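Local coordinates for protein galactan 1,3-beta-galactosidase (Phanerochaete chrysosporium, PDB 7BYS) that probably cleaves galactose units from the chain ends of beta-1,3-galactan as a family 43 glycoside hydrolase, and also carries a carbohydrate-binding module, at residues F141-S146 with G196-I201; Y151-S156 with P189-H194; I164-A169 with N173-V178. All coordinates share one frame; numbering follows the deposited sequence. Where two conformers were deposited one is given.

Three contacts illustrate how a beta-propeller is held together within and between blades. From the N terminus, the chain first lays down 141-146, at the end of the first strand of a four-stranded blade, then 151-156 on the second strand and 164-169 on the third. Contact 3 closes at once, pairing 164-169 with 173-178 in the hairpin that completes this blade. The chain then enters the next blade, where 189-194 returns to 151-156 in contact 2 and 196-201 to 141-146 in contact 1. The loops nest without crossing: contact 3 lies inside contact 2, and contact 2 inside contact 1. Contacts 1 and 2 tie the two blades together.

Contact 1: F141-S146 with G196-I201; sequences FQDDDS and GEYFLI
At the interface of two neighbouring blades of the five-bladed beta-propeller typical of glycoside hydrolase family 43, Phe-141 and Asp-143 meet a single side chain, Tyr-198. Phe-141 belongs to the first strand of its blade, Asp-143 follows directly after that strand, and Tyr-198 lies on strand 197-204 of the next blade. The backbones stay well apart, with the CA atoms of Asp-143 and Tyr-198 separated by 9.5 Å, and the aromatic side chains span the interval. Phe-141 has CG anti to its backbone nitrogen (chi1 172°), which directs its ring at the neighbouring blade, and its CE2 comes within 3.7 Å of Tyr-198 CE1. That approach reaches the edge of the tyrosine ring near its plane, and the two ring planes stand at 86° in an oblique pairing. Lys-193, from the strand beside Tyr-198, packs against both rings. Farther out, the tyrosine hydroxyl donates a short hydrogen bond of 2.6 Å from OH to Asp-143 OD2, arriving on the syn side and 18° out of the carboxylate plane. The other oxygen, Asp-143 OD1, accepts the amide N of Asp-144 at 2.8 Å from above that plane, and it also forms a salt bridge with Lys-193, whose NZ pairs with Asp-144 as well. Both oxygens of the buried carboxylate are therefore engaged, which fixes its rotation. The lysine probably stabilises the negative charge of Asp-143, and that charge in turn is likely to strengthen the grip on the tyrosine hydroxyl.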
ATOM      1  N   PHE A 141       8.595   1.311 -15.763  1.00  7.32           N
ATOM      2  CA  PHE A 141       7.424   1.031 -16.581  1.00  9.16           C
ATOM      3  C   PHE A 141       7.876   0.402 -17.893  1.00  9.15           C
ATOM      4  O   PHE A 141       8.766   0.932 -18.567  1.00  9.24           O
ATOM      5  CB  PHE A 141       6.631   2.316 -16.870  1.00 10.35           C
ATOM      6  CG  PHE A 141       5.526   2.104 -17.859  1.00  7.83           C
ATOM      7  CD1 PHE A 141       4.387   1.394 -17.497  1.00  8.68           C
ATOM      8  CD2 PHE A 141       5.659   2.531 -19.174  1.00  9.51           C
ATOM      9  CE1 PHE A 141       3.386   1.142 -18.410  1.00 11.40           C
ATOM     10  CE2 PHE A 141       4.651   2.280 -20.103  1.00 10.82           C
ATOM     11  CZ  PHE A 141       3.514   1.587 -19.720  1.00 11.51           C
ATOM     12  N   GLN A 142       7.265  -0.723 -18.255  1.00  9.02           N
ATOM     13  CA  GLN A 142       7.538  -1.397 -19.519  1.00  9.08           C
ATOM     14  C   GLN A 142       6.330  -1.231 -20.436  1.00  8.71           C
ATOM     15  O   GLN A 142       5.231  -1.698 -20.118  1.00 10.07           O
ATOM     16  CB  GLN A 142       7.813  -2.877 -19.269  1.00 10.87           C
ATOM     17  CG  GLN A 142       8.240  -3.652 -20.506  1.00 10.29           C
ATOM     18  CD  GLN A 142       8.494  -5.109 -20.168  1.00 10.88           C
ATOM     19  OE1 GLN A 142       7.669  -5.744 -19.513  1.00 14.15           O
ATOM     20  NE2 GLN A 142       9.645  -5.630 -20.576  1.00 11.68           N
ATOM     21  N   ASP A 143       6.540  -0.579 -21.580  1.00  9.37           N
ATOM     22  CA  ASP A 143       5.470  -0.365 -22.538  1.00  9.55           C
ATOM     23  C   ASP A 143       5.205  -1.644 -23.325  1.00 11.23           C
ATOM     24  O   ASP A 143       5.974  -2.610 -23.289  1.00 11.76           O
ATOM     25  CB  ASP A 143       5.851   0.780 -23.477  1.00 10.95           C
ATOM     26  CG  ASP A 143       4.649   1.558 -23.992  1.00 10.80           C
ATOM     27  OD1 ASP A 143       3.495   1.127 -23.787  1.00 13.66           O
ATOM     28  OD2 ASP A 143       4.889   2.627 -24.611  1.00 14.83           O
ATOM     29  N   ASP A 144       4.088  -1.641 -24.058  1.00 12.36           N
ATOM     30  CA  ASP A 144       3.676  -2.793 -24.852  1.00 13.00           C
ATOM     31  C   ASP A 144       3.837  -2.548 -26.347  1.00 17.26           C
ATOM     32  O   ASP A 144       3.136  -3.164 -27.160  1.00 17.58           O
ATOM     33  CB  ASP A 144       2.256  -3.249 -24.486  1.00 15.51           C
ATOM     34  CG  ASP A 144       1.198  -2.196 -24.771  1.00 16.71           C
ATOM     35  OD1 ASP A 144       1.533  -1.077 -25.215  1.00 16.50           O
ATOM     36  OD2 ASP A 144       0.002  -2.496 -24.549  1.00 18.80           O
ATOM     37  N   ASP A 145       4.741  -1.652 -26.720  1.00 15.03           N
ATOM     38  CA  ASP A 145       5.172  -1.552 -28.104  1.00 17.34           C
ATOM     39  C   ASP A 145       6.019  -2.768 -28.473  1.00 19.26           C
ATOM     40  O   ASP A 145       6.296  -3.642 -27.650  1.00 15.11           O
ATOM     41  CB  ASP A 145       5.939  -0.253 -28.320  1.00 15.82           C
ATOM     42  CG  ASP A 145       7.201  -0.163 -27.475  1.00 20.01           C
ATOM     43  OD1 ASP A 145       7.247  -0.728 -26.359  1.00 16.44           O
ATOM     44  OD2 ASP A 145       8.158   0.496 -27.929  1.00 27.05           O
ATOM     45  N   SER A 146       6.434  -2.819 -29.743  1.00 24.23           N
ATOM     46  CA  SER A 146       7.129  -4.001 -30.245  1.00 25.30           C
ATOM     47  C   SER A 146       8.454  -4.224 -29.526  1.00 22.82           C
ATOM     48  O   SER A 146       8.835  -5.367 -29.253  1.00 22.62           O
ATOM     49  CB  SER A 146       7.340  -3.889 -31.759  1.00 26.70           C
ATOM     50  OG  SER A 146       7.662  -2.560 -32.133  1.00 40.92           O
ATOM     51  N   GLY A 196      -4.818   2.555 -24.124  1.00 16.50           N
ATOM     52  CA  GLY A 196      -3.767   3.181 -24.894  1.00 14.59           C
ATOM     53  C   GLY A 196      -3.175   4.439 -24.293  1.00 16.48           C
ATOM     54  O   GLY A 196      -2.181   4.951 -24.829  1.00 19.69           O
ATOM     55  N   GLU A 197      -3.743   4.947 -23.204  1.00 13.74           N
ATOM     56  CA  GLU A 197      -3.288   6.151 -22.526  1.00 13.54           C
ATOM     57  C   GLU A 197      -2.464   5.747 -21.308  1.00 10.61           C
ATOM     58  O   GLU A 197      -2.677   4.680 -20.721  1.00 12.31           O
ATOM     59  CB  GLU A 197      -4.512   6.964 -22.089  1.00 16.25           C
ATOM     60  CG  GLU A 197      -4.215   8.284 -21.407  1.00 20.57           C
ATOM     61  CD  GLU A 197      -4.140   9.445 -22.380  1.00 28.21           C
ATOM     62  OE1 GLU A 197      -4.189  10.607 -21.908  1.00 24.13           O
ATOM     63  OE2 GLU A 197      -4.030   9.199 -23.607  1.00 26.60           O
ATOM     64  N   TYR A 198      -1.516   6.602 -20.932  1.00 10.49           N
ATOM     65  CA  TYR A 198      -0.627   6.338 -19.804  1.00 10.75           C
ATOM     66  C   TYR A 198      -1.117   7.100 -18.579  1.00 10.03           C
ATOM     67  O   TYR A 198      -1.395   8.302 -18.658  1.00 10.97           O
ATOM     68  CB  TYR A 198       0.807   6.771 -20.115  1.00  8.94           C
ATOM     69  CG  TYR A 198       1.386   6.145 -21.355  1.00 10.22           C
ATOM     70  CD1 TYR A 198       2.065   4.933 -21.292  1.00  9.78           C
ATOM     71  CD2 TYR A 198       1.258   6.764 -22.593  1.00 11.07           C
ATOM     72  CE1 TYR A 198       2.597   4.350 -22.431  1.00 14.36           C
ATOM     73  CE2 TYR A 198       1.792   6.184 -23.739  1.00 12.78           C
ATOM     74  CZ  TYR A 198       2.457   4.986 -23.648  1.00 12.81           C
ATOM     75  OH  TYR A 198       2.984   4.421 -24.794  1.00 15.78           O
ATOM     76  N   PHE A 199      -1.209   6.409 -17.446  1.00  9.69           N
ATOM     77  CA  PHE A 199      -1.660   7.014 -16.201  1.00  9.94           C
ATOM     78  C   PHE A 199      -0.555   6.897 -15.165  1.00  9.93           C
ATOM     79  O   PHE A 199      -0.152   5.782 -14.808  1.00  9.67           O
ATOM     80  CB  PHE A 199      -2.949   6.351 -15.708  1.00 10.06           C
ATOM     81  CG  PHE A 199      -4.146   6.746 -16.499  1.00  9.86           C
ATOM     82  CD1 PHE A 199      -4.413   6.136 -17.711  1.00 11.48           C
ATOM     83  CD2 PHE A 199      -4.983   7.743 -16.049  1.00 10.63           C
ATOM     84  CE1 PHE A 199      -5.521   6.519 -18.470  1.00 12.52           C
ATOM     85  CE2 PHE A 199      -6.091   8.133 -16.803  1.00 11.24           C
ATOM     86  CZ  PHE A 199      -6.353   7.511 -18.010  1.00 12.36           C
ATOM     87  N   LEU A 200      -0.081   8.044 -14.689  1.00  8.06           N
ATOM     88  CA  LEU A 200       0.936   8.130 -13.653  1.00  7.02           C
ATOM     89  C   LEU A 200       0.241   8.370 -12.322  1.00  8.78           C
ATOM     90  O   LEU A 200      -0.610   9.261 -12.214  1.00 10.76           O
ATOM     91  CB  LEU A 200       1.882   9.298 -13.966  1.00  8.28           C
ATOM     92  CG  LEU A 200       2.869   9.727 -12.878  1.00  7.67           C
ATOM     93  CD1 LEU A 200       3.924   8.657 -12.642  1.00 10.34           C
ATOM     94  CD2 LEU A 200       3.538  11.044 -13.217  1.00 10.89           C
ATOM     95  N   ILE A 201       0.571   7.552 -11.326  1.00  8.49           N
ATOM     96  CA  ILE A 201       0.140   7.736  -9.945  1.00  7.78           C
ATOM     97  C   ILE A 201       1.377   8.063  -9.130  1.00  8.81           C
ATOM     98  O   ILE A 201       2.417   7.421  -9.308  1.00  7.86           O
ATOM     99  CB  ILE A 201      -0.492   6.443  -9.403  1.00  7.98           C
ATOM    100  CG1 ILE A 201      -1.523   5.878 -10.382  1.00 11.94           C
ATOM    101  CG2 ILE A 201      -1.079   6.689  -8.016  1.00 10.01           C
ATOM    102  CD1 ILE A 201      -2.680   6.782 -10.617  1.00 13.69           C
TER

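Contact 2: Y151-S156 with P189-H194; sequences YLLYAS and PGIVKH
Leu-153 projects from one blade of the propeller onto Pro-189 and Ile-191 of the next, a contact made almost entirely by apolar side chains. The strands run roughly antiparallel, at 149°, but their axes come no closer than 7.2 Å, too far for backbone pairing. The packing is tight around the leucine. Its CB rests against the proline ring, 4.0 Å from Pro-189 CG, while the same CG approaches the backbone O of Leu-153 at 3.8 Å. With chi1 at -38°, CG is turned away from the leucine's own carbonyl carbon and the branched end is carried on to Ile-191. There CD1 lies 3.7 Å from Ile-191 CG1 and equally near the isoleucine CD1, which also touches the second methyl, CD2, at 3.8 Å. Around this cluster Ile-164 packs on Leu-153, Phe-141 on Ile-191, and Leu-200 on both Pro-189 and Ile-191. Toward the remaining ends the strands part company: the CA atoms of Tyr-151 and Lys-193 are 13.3 Å apart, and both residues are partly exposed. At the tight end, the nearest side-chain atoms of Pro-189 and Asp-137 are about 4 Å apart; Asp-137 binds galactose in another structure of this protein, though the site holds no galactose here. Such face-to-face packing of successive blades, closing near the substrate site, is characteristic of the GH43 beta-propeller.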
ATOM      1  N   TYR A 151      11.117   2.382 -19.126  1.00  9.03           N
ATOM      2  CA  TYR A 151      11.361   3.729 -18.631  1.00  8.09           C
ATOM      3  C   TYR A 151      11.583   3.713 -17.128  1.00  8.19           C
ATOM      4  O   TYR A 151      10.890   2.995 -16.394  1.00  9.27           O
ATOM      5  CB  TYR A 151      10.144   4.618 -18.932  1.00 10.06           C
ATOM      6  CG  TYR A 151       9.839   4.721 -20.399  1.00  9.91           C
ATOM      7  CD1 TYR A 151       9.136   3.724 -21.060  1.00  9.27           C
ATOM      8  CD2 TYR A 151      10.272   5.821 -21.131  1.00  9.43           C
ATOM      9  CE1 TYR A 151       8.870   3.812 -22.416  1.00 11.50           C
ATOM     10  CE2 TYR A 151      10.002   5.931 -22.484  1.00 11.92           C
ATOM     11  CZ  TYR A 151       9.307   4.927 -23.121  1.00 13.01           C
ATOM     12  OH  TYR A 151       9.037   5.050 -24.471  1.00 14.05           O
ATOM     13  N   LEU A 152      12.558   4.497 -16.682  1.00  8.22           N
ATOM     14  CA  LEU A 152      12.727   4.820 -15.272  1.00  7.63           C
ATOM     15  C   LEU A 152      11.866   6.036 -14.942  1.00  8.44           C
ATOM     16  O   LEU A 152      11.926   7.059 -15.634  1.00  8.01           O
ATOM     17  CB  LEU A 152      14.200   5.124 -14.971  1.00  8.39           C
ATOM     18  CG  LEU A 152      14.502   5.466 -13.513  1.00  7.78           C
ATOM     19  CD1 LEU A 152      14.321   4.233 -12.658  1.00 10.06           C
ATOM     20  CD2 LEU A 152      15.921   6.028 -13.360  1.00 10.81           C
ATOM     21  N   LEU A 153      11.068   5.924 -13.890  1.00  7.44           N
ATOM     22  CA  LEU A 153      10.270   7.020 -13.347  1.00  8.11           C
ATOM     23  C   LEU A 153      10.897   7.375 -12.008  1.00  6.56           C
ATOM     24  O   LEU A 153      11.087   6.482 -11.179  1.00  8.87           O
ATOM     25  CB  LEU A 153       8.837   6.536 -13.100  1.00 10.28           C
ATOM     26  CG  LEU A 153       8.211   5.575 -14.124  1.00  7.75           C
ATOM     27  CD1 LEU A 153       6.776   5.251 -13.700  1.00  9.16           C
ATOM     28  CD2 LEU A 153       8.244   6.140 -15.549  1.00 10.81           C
ATOM     29  N   TYR A 154      11.261   8.644 -11.795  1.00  7.79           N
ATOM     30  CA  TYR A 154      12.093   8.905 -10.623  1.00  7.31           C
ATOM     31  C   TYR A 154      12.003  10.331 -10.102  1.00  9.28           C
ATOM     32  O   TYR A 154      11.949  11.288 -10.876  1.00  8.95           O
ATOM     33  CB  TYR A 154      13.564   8.527 -10.848  1.00  8.52           C
ATOM     34  CG  TYR A 154      14.281   9.129 -12.045  1.00  8.57           C
ATOM     35  CD1 TYR A 154      13.879   8.860 -13.350  1.00  8.97           C
ATOM     36  CD2 TYR A 154      15.426   9.899 -11.863  1.00  8.33           C
ATOM     37  CE1 TYR A 154      14.580   9.366 -14.435  1.00  8.35           C
ATOM     38  CE2 TYR A 154      16.132  10.410 -12.950  1.00 10.04           C
ATOM     39  CZ  TYR A 154      15.698  10.138 -14.230  1.00 10.15           C
ATOM     40  OH  TYR A 154      16.376  10.618 -15.332  1.00 13.12           O
ATOM     41  N   ALA A 155      12.065  10.447  -8.776  1.00  9.05           N
ATOM     42  CA  ALA A 155      12.225  11.726  -8.097  1.00  7.79           C
ATOM     43  C   ALA A 155      13.692  12.126  -8.165  1.00  9.20           C
ATOM     44  O   ALA A 155      14.573  11.391  -7.700  1.00 10.00           O
ATOM     45  CB  ALA A 155      11.774  11.586  -6.645  1.00 10.44           C
ATOM     46  N   SER A 156      13.960  13.282  -8.752  1.00 11.06           N
ATOM     47  CA  SER A 156      15.321  13.708  -9.032  1.00 10.34           C
ATOM     48  C   SER A 156      15.544  15.092  -8.430  1.00 12.84           C
ATOM     49  O   SER A 156      14.631  15.704  -7.862  1.00 12.02           O
ATOM     50  CB  SER A 156      15.573  13.681 -10.548  1.00 10.70           C
ATOM     51  OG  SER A 156      16.948  13.880 -10.848  1.00 12.94           O
ATOM     52  N   PRO A 189       6.259   6.801  -7.576  1.00  7.21           N
ATOM     53  CA  PRO A 189       5.538   6.760  -8.849  1.00  7.78           C
ATOM     54  C   PRO A 189       5.179   5.347  -9.282  1.00  7.63           C
ATOM     55  O   PRO A 189       5.812   4.361  -8.902  1.00  8.00           O
ATOM     56  CB  PRO A 189       6.555   7.345  -9.839  1.00  7.19           C
ATOM     57  CG  PRO A 189       7.885   6.915  -9.274  1.00  7.52           C
ATOM     58  CD  PRO A 189       7.704   7.043  -7.776  1.00  8.60           C
ATOM     59  N   GLY A 190       4.157   5.280 -10.132  1.00  6.90           N
ATOM     60  CA  GLY A 190       3.930   4.121 -10.978  1.00  8.46           C
ATOM     61  C   GLY A 190       3.117   4.541 -12.180  1.00  8.75           C
ATOM     62  O   GLY A 190       2.378   5.528 -12.121  1.00  8.74           O
ATOM     63  N   ILE A 191       3.250   3.797 -13.286  1.00  7.90           N
ATOM     64  CA  ILE A 191       2.447   4.047 -14.480  1.00  8.74           C
ATOM     65  C   ILE A 191       1.703   2.781 -14.872  1.00  9.39           C
ATOM     66  O   ILE A 191       2.265   1.679 -14.862  1.00 10.14           O
ATOM     67  CB  ILE A 191       3.253   4.603 -15.676  1.00  8.41           C
ATOM     68  CG1 ILE A 191       3.619   6.072 -15.417  1.00  8.88           C
ATOM     69  CG2 ILE A 191       2.481   4.413 -17.008  1.00 10.11           C
ATOM     70  CD1 ILE A 191       4.620   6.665 -16.423  1.00  9.58           C
ATOM     71  N   VAL A 192       0.428   2.948 -15.206  1.00 10.05           N
ATOM     72  CA  VAL A 192      -0.377   1.873 -15.754  1.00 11.41           C
ATOM     73  C   VAL A 192      -1.058   2.386 -17.016  1.00 12.27           C
ATOM     74  O   VAL A 192      -1.497   3.543 -17.076  1.00 11.34           O
ATOM     75  CB  VAL A 192      -1.380   1.344 -14.704  1.00 14.27           C
ATOM     76  CG1 VAL A 192      -2.373   2.419 -14.309  1.00 15.70           C
ATOM     77  CG2 VAL A 192      -2.086   0.095 -15.219  1.00 15.71           C
ATOM     78  N   LYS A 193      -1.119   1.536 -18.037  1.00 11.81           N
ATOM     79  CA  LYS A 193      -1.830   1.910 -19.244  1.00 15.62           C
ATOM     80  C   LYS A 193      -3.312   1.619 -19.102  1.00 16.90           C
ATOM     81  O   LYS A 193      -3.734   0.701 -18.389  1.00 19.58           O
ATOM     82  CB  LYS A 193      -1.301   1.151 -20.450  1.00 16.95           C
ATOM     83  CG  LYS A 193       0.069   1.583 -20.844  1.00 16.24           C
ATOM     84  CD  LYS A 193       0.442   0.996 -22.200  1.00 18.43           C
ATOM     85  CE  LYS A 193      -0.017   1.895 -23.334  1.00 17.23           C
ATOM     86  NZ  LYS A 193       0.706   1.598 -24.604  1.00 17.25           N
ATOM     87  N   HIS A 194      -4.106   2.417 -19.799  1.00 15.23           N
ATOM     88  CA  HIS A 194      -5.548   2.222 -19.835  1.00 15.09           C
ATOM     89  C   HIS A 194      -6.026   2.749 -21.174  1.00 14.63           C
ATOM     90  O   HIS A 194      -5.888   3.944 -21.443  1.00 14.94           O
ATOM     91  CB  HIS A 194      -6.213   2.983 -18.691  1.00 18.84           C
ATOM     92  CG  HIS A 194      -7.701   3.058 -18.798  1.00 20.67           C
ATOM     93  ND1 HIS A 194      -8.525   2.015 -18.437  1.00 21.72           N
ATOM     94  CD2 HIS A 194      -8.515   4.054 -19.220  1.00 18.27           C
ATOM     95  CE1 HIS A 194      -9.785   2.363 -18.639  1.00 16.79           C
ATOM     96  NE2 HIS A 194      -9.806   3.597 -19.113  1.00 21.79           N
TER

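Contact 3: I164-A169 with N173-V178; sequences ISRLDA and NVTAQV. With NAG (2-acetamido-2-deoxy-beta-D-glucopyranose), chain D.
Asp-168 and Asn-173 face each other at the loop end of a beta hairpin, the first hydrogen-bonded through its backbone N to the O of the second at 2.9 Å. Traced outward, the aspartate side chain stays close to this partner. Its CB lies 3.9 Å from Asn-173 O, and a chi1 of 67°, with CG lodged between the backbone N and the carbonyl carbon, keeps the carboxylate folded back over the turn. CG is 3.6 Å from the same Asn-173 O. Beyond it the branches divide: OD1 accepts a hydrogen bond from the backbone N of Tyr-172 within the turn, whereas OD2 sits 3.4 Å from Asn-173 CB and accepts a hydrogen bond from a water 2.7 Å away, which in turn weakly accepts one from Asn-173 ND2. The carboxylate and amide planes are 76° apart. That amide is glycosylated, its ND2 joined to C1 of an N-acetylglucosamine, and Asn-173, Val-174 and Thr-175 form the Asn-X-Thr sequon of N-linked glycans. The hairpin supplies the two outer strands of a propeller blade, and a beta bulge interrupts it where Thr-175 is the extra residue between the pairs Arg-166 with Ala-176 and Leu-167 with Val-174. Replacing Asp-168 by an alanine would probably leave the Tyr-172 amide without its acceptor and the water without its main hold, freeing the turn beside the glycan to shift. Deeper in the blade, Leu-167 CD2 packs on Val-174 CG2 at 3.7 Å, and Ser-165 CB presses unusually close, 3.4 Å, to Val-174 CG1, while the serine OG is hydrogen-bonded with Tyr-154 OH.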
ATOM      1  N   ILE A 164      10.961  11.169 -16.168  1.00  8.64           N
ATOM      2  CA  ILE A 164      10.758   9.908 -16.864  1.00  8.33           C
ATOM      3  C   ILE A 164      11.845   9.812 -17.917  1.00 10.24           C
ATOM      4  O   ILE A 164      12.029  10.751 -18.701  1.00 11.29           O
ATOM      5  CB  ILE A 164       9.376   9.855 -17.529  1.00  7.66           C
ATOM      6  CG1 ILE A 164       8.288  10.016 -16.457  1.00  9.39           C
ATOM      7  CG2 ILE A 164       9.221   8.553 -18.292  1.00 10.24           C
ATOM      8  CD1 ILE A 164       6.882  10.076 -17.021  1.00 11.91           C
ATOM      9  N   SER A 165      12.584   8.707 -17.920  1.00  9.48           N
ATOM     10  CA  SER A 165      13.686   8.569 -18.859  1.00 10.01           C
ATOM     11  C   SER A 165      13.695   7.164 -19.428  1.00 10.57           C
ATOM     12  O   SER A 165      13.378   6.207 -18.722  1.00 10.03           O
ATOM     13  CB  SER A 165      15.015   8.861 -18.171  1.00 10.81           C
ATOM     14  OG  SER A 165      15.057  10.211 -17.735  1.00 10.96           O
ATOM     15  N   ARG A 166      14.062   7.043 -20.699  1.00 11.83           N
ATOM     16  CA  ARG A 166      14.037   5.765 -21.393  1.00  9.85           C
ATOM     17  C   ARG A 166      15.289   4.943 -21.096  1.00  9.80           C
ATOM     18  O   ARG A 166      16.403   5.477 -21.023  1.00 11.71           O
ATOM     19  CB  ARG A 166      13.914   6.020 -22.898  0.64 11.70           C
ATOM     20  CG  ARG A 166      13.794   4.767 -23.749  0.64 11.96           C
ATOM     21  CD  ARG A 166      13.285   5.079 -25.160  0.64 11.61           C
ATOM     22  NE  ARG A 166      14.001   6.197 -25.771  0.64 14.72           N
ATOM     23  CZ  ARG A 166      15.089   6.089 -26.528  0.64 16.94           C
ATOM     24  NH1 ARG A 166      15.654   7.185 -27.019  0.64 16.64           N
ATOM     25  NH2 ARG A 166      15.618   4.899 -26.794  0.64 16.62           N
ATOM     26  N   LEU A 167      15.101   3.635 -20.908  1.00  8.55           N
ATOM     27  CA  LEU A 167      16.204   2.698 -20.722  1.00  9.26           C
ATOM     28  C   LEU A 167      16.699   2.190 -22.066  1.00 10.01           C
ATOM     29  O   LEU A 167      15.949   2.147 -23.045  1.00 10.48           O
ATOM     30  CB  LEU A 167      15.748   1.486 -19.910  1.00  9.62           C
ATOM     31  CG  LEU A 167      15.114   1.776 -18.548  1.00 10.49           C
ATOM     32  CD1 LEU A 167      14.894   0.478 -17.800  1.00 11.50           C
ATOM     33  CD2 LEU A 167      15.972   2.739 -17.758  1.00 12.01           C
ATOM     34  N   ASP A 168      17.972   1.795 -22.094  1.00  9.94           N
ATOM     35  CA  ASP A 168      18.551   1.169 -23.276  1.00 10.82           C
ATOM     36  C   ASP A 168      17.922  -0.205 -23.513  1.00 11.17           C
ATOM     37  O   ASP A 168      17.110  -0.702 -22.727  1.00 10.38           O
ATOM     38  CB  ASP A 168      20.081   1.135 -23.187  1.00 13.30           C
ATOM     39  CG  ASP A 168      20.615   0.220 -22.080  1.00 14.77           C
ATOM     40  OD1 ASP A 168      19.936  -0.755 -21.676  1.00 12.99           O
ATOM     41  OD2 ASP A 168      21.757   0.456 -21.624  1.00 15.94           O
ATOM     42  N   ALA A 169      18.322  -0.842 -24.614  1.00 12.11           N
ATOM     43  CA  ALA A 169      17.683  -2.084 -25.031  1.00 10.85           C
ATOM     44  C   ALA A 169      18.020  -3.265 -24.132  1.00 11.55           C
ATOM     45  O   ALA A 169      17.355  -4.297 -24.244  1.00 12.61           O
ATOM     46  CB  ALA A 169      18.040  -2.400 -26.490  1.00 16.53           C
ATOM     47  N   ASN A 173      20.699   0.679 -18.360  1.00 13.29           N
ATOM     48  CA  ASN A 173      21.139   2.052 -18.196  1.00 14.05           C
ATOM     49  C   ASN A 173      20.088   2.970 -18.806  1.00 11.69           C
ATOM     50  O   ASN A 173      19.294   2.560 -19.656  1.00 12.45           O
ATOM     51  CB  ASN A 173      22.517   2.237 -18.846  1.00 15.33           C
ATOM     52  CG  ASN A 173      23.102   3.605 -18.612  1.00 21.37           C
ATOM     53  OD1 ASN A 173      22.833   4.253 -17.597  1.00 18.95           O
ATOM     54  ND2 ASN A 173      23.914   4.059 -19.567  1.00 28.93           N
ATOM     55  N   VAL A 174      20.100   4.225 -18.364  1.00 13.71           N
ATOM     56  CA  VAL A 174      19.197   5.247 -18.880  1.00 15.43           C
ATOM     57  C   VAL A 174      19.869   5.933 -20.064  1.00 15.80           C
ATOM     58  O   VAL A 174      21.021   6.374 -19.956  1.00 24.20           O
ATOM     59  CB  VAL A 174      18.863   6.262 -17.777  1.00 21.09           C
ATOM     60  CG1 VAL A 174      18.095   7.422 -18.355  1.00 25.65           C
ATOM     61  CG2 VAL A 174      18.101   5.591 -16.638  1.00 23.30           C
ATOM     62  N   THR A 175      19.158   6.022 -21.192  1.00 12.71           N
ATOM     63  CA  THR A 175      19.707   6.559 -22.438  1.00 17.42           C
ATOM     64  C   THR A 175      19.284   7.998 -22.735  1.00 21.61           C
ATOM     65  O   THR A 175      20.112   8.796 -23.192  1.00 22.49           O
ATOM     66  CB  THR A 175      19.358   5.644 -23.625  1.00 18.96           C
ATOM     67  OG1 THR A 175      19.970   6.146 -24.822  1.00 30.83           O
ATOM     68  CG2 THR A 175      17.864   5.541 -23.852  1.00 21.88           C
ATOM     69  N   ALA A 176      18.025   8.361 -22.491  1.00 17.76           N
ATOM     70  CA  ALA A 176      17.525   9.677 -22.860  1.00 15.95           C
ATOM     71  C   ALA A 176      16.452  10.086 -21.866  1.00 18.31           C
ATOM     72  O   ALA A 176      15.647   9.253 -21.442  1.00 13.62           O
ATOM     73  CB  ALA A 176      16.904   9.669 -24.263  1.00 17.76           C
ATOM     74  N   GLN A 177      16.434  11.368 -21.514  1.00 15.02           N
ATOM     75  CA  GLN A 177      15.305  11.924 -20.786  1.00 13.04           C
ATOM     76  C   GLN A 177      14.113  12.049 -21.718  1.00 14.16           C
ATOM     77  O   GLN A 177      14.248  12.401 -22.894  1.00 14.83           O
ATOM     78  CB  GLN A 177      15.642  13.309 -20.254  1.00 14.93           C
ATOM     79  CG  GLN A 177      14.695  13.790 -19.160  0.56 12.48           C
ATOM     80  CD  GLN A 177      15.265  14.956 -18.372  0.56 19.58           C
ATOM     81  OE1 GLN A 177      16.180  14.785 -17.569  0.56 20.73           O
ATOM     82  NE2 GLN A 177      14.736  16.149 -18.613  0.56 17.41           N
ATOM     83  N   VAL A 178      12.932  11.759 -21.191  1.00 11.62           N
ATOM     84  CA  VAL A 178      11.708  11.793 -21.963  1.00 11.23           C
ATOM     85  C   VAL A 178      10.760  12.878 -21.465  1.00 13.10           C
ATOM     86  O   VAL A 178      10.115  13.564 -22.266  1.00 15.04           O
ATOM     87  CB  VAL A 178      11.038  10.399 -21.942  1.00 13.01           C
ATOM     88  CG1 VAL A 178       9.704  10.427 -22.624  1.00 14.78           C
ATOM     89  CG2 VAL A 178      11.956   9.383 -22.604  1.00 13.56           C
TER
HETATM   90  C1  NAG D 501      24.552   5.349 -19.512  1.00 30.35           C
HETATM   91  C2  NAG D 501      26.073   5.265 -19.605  1.00 36.58           C
HETATM   92  C3  NAG D 501      26.719   6.608 -19.588  1.00 33.82           C
HETATM   93  C4  NAG D 501      26.114   7.535 -20.603  1.00 35.77           C
HETATM   94  C5  NAG D 501      24.597   7.606 -20.408  1.00 34.98           C
HETATM   95  C6  NAG D 501      23.964   8.554 -21.383  1.00 33.68           C
HETATM   96  C7  NAG D 501      26.362   4.665 -17.065  1.00 41.35           C
HETATM   97  C8  NAG D 501      26.930   3.686 -16.032  1.00 40.59           C
HETATM   98  N2  NAG D 501      26.584   4.391 -18.491  1.00 37.49           N
HETATM   99  O3  NAG D 501      28.142   6.460 -19.858  1.00 40.68           O
HETATM  100  O4  NAG D 501      26.686   8.838 -20.468  1.00 37.73           O
HETATM  101  O5  NAG D 501      24.014   6.266 -20.572  1.00 28.38           O
HETATM  102  O6  NAG D 501      23.783   7.908 -22.615  1.00 34.78           O
HETATM  103  O7  NAG D 501      25.762   5.625 -16.691  1.00 41.49           O
HETATM  104  O   HOH W   1      23.487   2.351 -22.531  1.00 27.01           O